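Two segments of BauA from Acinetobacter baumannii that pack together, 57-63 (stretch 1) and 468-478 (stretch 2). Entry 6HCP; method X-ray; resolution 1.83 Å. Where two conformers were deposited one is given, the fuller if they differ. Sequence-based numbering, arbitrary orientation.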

# COMPACT_ATOMS: atom_id res chain seq x y z
N PHE A 57 22.98 -28.66 -19.44
CA PHE A 57 23.43 -27.26 -19.41
C PHE A 57 24.83 -27.09 -20.03
O PHE A 57 25.03 -26.34 -21.01
N LEU A 58 25.84 -27.77 -19.46
CA LEU A 58 27.23 -27.54 -19.86
C LEU A 58 27.57 -28.21 -21.20
O LEU A 58 28.67 -28.00 -21.73
N ASP A 59 26.66 -29.01 -21.73
CA ASP A 59 26.88 -29.69 -23.02
C ASP A 59 26.08 -29.01 -24.15
O ASP A 59 26.00 -29.55 -25.24
N THR A 60 25.40 -27.91 -23.84
CA THR A 60 24.47 -27.29 -24.80
C THR A 60 25.07 -26.00 -25.34
O THR A 60 25.25 -25.03 -24.58
N PRO A 61 25.40 -25.93 -26.65
CA PRO A 61 26.02 -24.73 -27.22
C PRO A 61 24.96 -23.71 -27.67
O PRO A 61 25.05 -23.12 -28.74
N PHE A 62 24.01 -23.47 -26.77
CA PHE A 62 22.93 -22.51 -26.91
C PHE A 62 22.61 -22.00 -25.50
O PHE A 62 22.96 -22.68 -24.52
N ASN A 63 22.03 -20.80 -25.42
CA ASN A 63 21.59 -20.24 -24.16
C ASN A 63 20.18 -20.76 -23.85
O ASN A 63 19.20 -20.44 -24.55
N VAL A 468 25.66 -24.91 -37.36
CA VAL A 468 26.88 -25.47 -36.81
C VAL A 468 27.08 -24.90 -35.41
O VAL A 468 26.77 -23.75 -35.13
N ALA A 469 27.51 -25.76 -34.49
CA ALA A 469 27.77 -25.34 -33.13
C ALA A 469 29.00 -26.08 -32.60
O ALA A 469 29.22 -27.25 -32.92
N LEU A 470 29.79 -25.39 -31.79
CA LEU A 470 30.99 -25.95 -31.20
C LEU A 470 30.96 -25.69 -29.71
O LEU A 470 30.73 -24.55 -29.28
N LEU A 471 31.18 -26.75 -28.93
CA LEU A 471 31.28 -26.63 -27.50
C LEU A 471 32.59 -27.26 -27.00
O LEU A 471 32.92 -28.36 -27.39
N ILE A 472 33.33 -26.50 -26.18
CA ILE A 472 34.55 -26.95 -25.55
C ILE A 472 34.36 -26.93 -24.02
O ILE A 472 34.06 -25.89 -23.43
N LYS A 473 34.51 -28.11 -23.41
CA LYS A 473 34.53 -28.23 -21.96
C LYS A 473 35.94 -27.93 -21.46
O LYS A 473 36.79 -28.79 -21.46
N ALA A 474 36.19 -26.66 -21.13
CA ALA A 474 37.49 -26.21 -20.67
C ALA A 474 37.85 -26.92 -19.36
O ALA A 474 38.99 -27.31 -19.17
N THR A 475 36.84 -27.12 -18.50
CA THR A 475 36.93 -27.99 -17.33
C THR A 475 35.60 -28.73 -17.19
O THR A 475 34.70 -28.52 -17.99
N ASP A 476 35.47 -29.51 -16.11
CA ASP A 476 34.24 -30.20 -15.75
C ASP A 476 33.15 -29.18 -15.38
O ASP A 476 31.97 -29.54 -15.34
N LYS A 477 33.54 -27.93 -15.13
CA LYS A 477 32.62 -26.90 -14.62
C LYS A 477 32.37 -25.76 -15.62
O LYS A 477 31.52 -24.90 -15.36
N ILE A 478 33.25 -25.64 -16.62
CA ILE A 478 33.31 -24.49 -17.51
C ILE A 478 33.19 -24.96 -18.96
O ILE A 478 34.02 -25.75 -19.43

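What does L58 do at the end of the contact nearest the turn of stretch 2? It is the residue with the most surface covered by the other stretch, 93 Å², and its CA-to-CB bond points toward stretch 2. With chi1 m and chi2 t, the side chain extends to the loop that follows the strand, where its two methyl groups meet backbone rather than side chains: L58 CD1 lies 3.4 Å from D476 O, and L58 CD2 lies 3.8 Å from K477 O. The CA-to-CB bonds of D476 and K477 point away from stretch 1, and it is their carbonyl oxygens that the leucine meets. The loop is braced from within by T475, a p rotamer whose OG1 accepts a hydrogen bond from K477 N at 3.0 Å and a weak one from I478 N at 3.1 Å.

How does L471 fill the middle? Its CA-to-CB bond points toward stretch 1, and 78 Å² of the residue is covered. Chi1 is t, but chi2, at 133°, falls between the usual wells. In this conformation CD1 reaches the backbone of stretch 1 where the 3-10 segment gives way to loop: L471 CD1 is 3.4 Å from L58 O, 3.5 Å from D59 C, 3.6 Å from T60 N and 3.8 Å from P61 N. One methyl group thus packs against four successive residues, L58 to P61, in contacts that depend on close fit rather than on hydrogen bonding. T60 itself, an m rotamer, points its CA-to-CB bond away from the strand, so here it is its backbone that meets the leucine.

What does P61 add beside L471? The two backbones come near each other here, with P61 CA and L471 CA 5.6 Å apart, and the proline, 58 Å² of it covered, points toward the strand. Its ring, puckered C-gamma endo, sits over two residues that alternate with L470, whose CA-to-CB bond points away from stretch 1: P61 CB is 4.2 Å from L471 CB, while P61 CG is 3.6 Å from A469 CB. The small alanine side chain also receives F62, whose chi1 is m; the CA-to-CB bond of F62 runs sideways, but the end of its ring comes nearer, placing F62 CZ 4.4 Å from A469 CB in an oblique approach. P61, A469, L471 and F62 together make an apolar patch.

Where is the polar link? A salt bridge joins the stretches, with K473 NZ donating a hydrogen bond to D59 OD1 at 2.8 Å. Neither side chain starts out aimed at its partner: the CA-to-CB bond of D59 points away from stretch 2 and that of K473 runs sideways. With chi1 m, the end of the aspartate side chain nonetheless comes nearer to stretch 2, and the lysine, with chi1 to chi4 m, t, p and p, bends through its last two torsions to meet it. K473 NZ also lies 4.0 Å from L58 CB, so the charged pair borders the leucine packing.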

# COMPACT_ATOMS: atom_id res chain seq x y z
CB PHE A 57 23.36 -26.76 -17.96
CG PHE A 57 23.88 -25.36 -17.74
CD1 PHE A 57 23.20 -24.26 -18.24
CD2 PHE A 57 25.00 -25.14 -16.96
CE1 PHE A 57 23.66 -22.97 -17.99
CE2 PHE A 57 25.48 -23.86 -16.74
CZ PHE A 57 24.80 -22.78 -17.24
CB LEU A 58 28.18 -28.08 -18.79
CG LEU A 58 28.25 -27.27 -17.51
CD1 LEU A 58 29.17 -27.97 -16.51
CD2 LEU A 58 28.73 -25.86 -17.80
CB ASP A 59 26.46 -31.15 -22.95
CG ASP A 59 27.29 -31.99 -22.01
OD1 ASP A 59 28.47 -31.64 -21.82
OD2 ASP A 59 26.73 -32.96 -21.44
CB THR A 60 23.12 -27.01 -24.15
OG1 THR A 60 22.55 -28.24 -23.68
CG2 THR A 60 22.14 -26.37 -25.10
CB PRO A 61 26.78 -25.29 -28.42
CG PRO A 61 25.90 -26.42 -28.88
CD PRO A 61 25.27 -27.01 -27.63
CB PHE A 62 21.68 -23.17 -27.49
CG PHE A 62 21.85 -23.73 -28.88
CD1 PHE A 62 21.78 -22.90 -29.99
CD2 PHE A 62 22.13 -25.07 -29.07
CE1 PHE A 62 22.05 -23.40 -31.25
CE2 PHE A 62 22.38 -25.56 -30.34
CZ PHE A 62 22.34 -24.73 -31.42
CB ASN A 63 21.69 -18.71 -24.22
CG ASN A 63 21.48 -18.04 -22.87
OD1 ASN A 63 20.79 -18.57 -22.01
ND2 ASN A 63 22.12 -16.89 -22.67
CB VAL A 468 28.08 -25.18 -37.72
CG1 VAL A 468 28.24 -23.70 -38.00
CG2 VAL A 468 29.37 -25.74 -37.15
CB ALA A 469 26.57 -25.61 -32.28
CB LEU A 470 32.21 -25.30 -31.85
CG LEU A 470 33.57 -25.72 -31.30
CD1 LEU A 470 33.76 -27.22 -31.47
CD2 LEU A 470 34.68 -24.94 -31.98
CB LEU A 471 30.08 -27.31 -26.86
CG LEU A 471 30.04 -27.14 -25.35
CD1 LEU A 471 28.67 -26.73 -24.87
CD2 LEU A 471 30.53 -28.39 -24.65
CB ILE A 472 35.74 -26.09 -25.98
CG1 ILE A 472 35.96 -26.15 -27.50
CG2 ILE A 472 36.99 -26.51 -25.20
CD1 ILE A 472 36.90 -25.08 -28.01
CB LYS A 473 34.06 -29.63 -21.56
CG LYS A 473 32.65 -29.98 -22.00
CD LYS A 473 32.24 -31.41 -21.73
CE LYS A 473 31.84 -31.65 -20.28
NZ LYS A 473 30.48 -31.14 -19.99
CB ALA A 474 37.51 -24.71 -20.51
CB THR A 475 37.24 -27.20 -16.06
OG1 THR A 475 36.08 -26.44 -15.71
CG2 THR A 475 38.43 -26.27 -16.20
CB ASP A 476 34.48 -31.15 -14.57
CG ASP A 476 35.51 -32.22 -14.87
OD1 ASP A 476 35.48 -32.75 -16.00
OD2 ASP A 476 36.35 -32.48 -13.98
CB LYS A 477 33.17 -26.30 -13.33
CG LYS A 477 33.07 -27.23 -12.12
CD LYS A 477 33.72 -26.68 -10.88
CE LYS A 477 33.73 -27.68 -9.74
NZ LYS A 477 34.34 -27.08 -8.53
CB ILE A 478 34.62 -23.72 -17.32
CG1 ILE A 478 34.81 -23.23 -15.88
CG2 ILE A 478 34.72 -22.58 -18.32
CD1 ILE A 478 36.17 -22.64 -15.61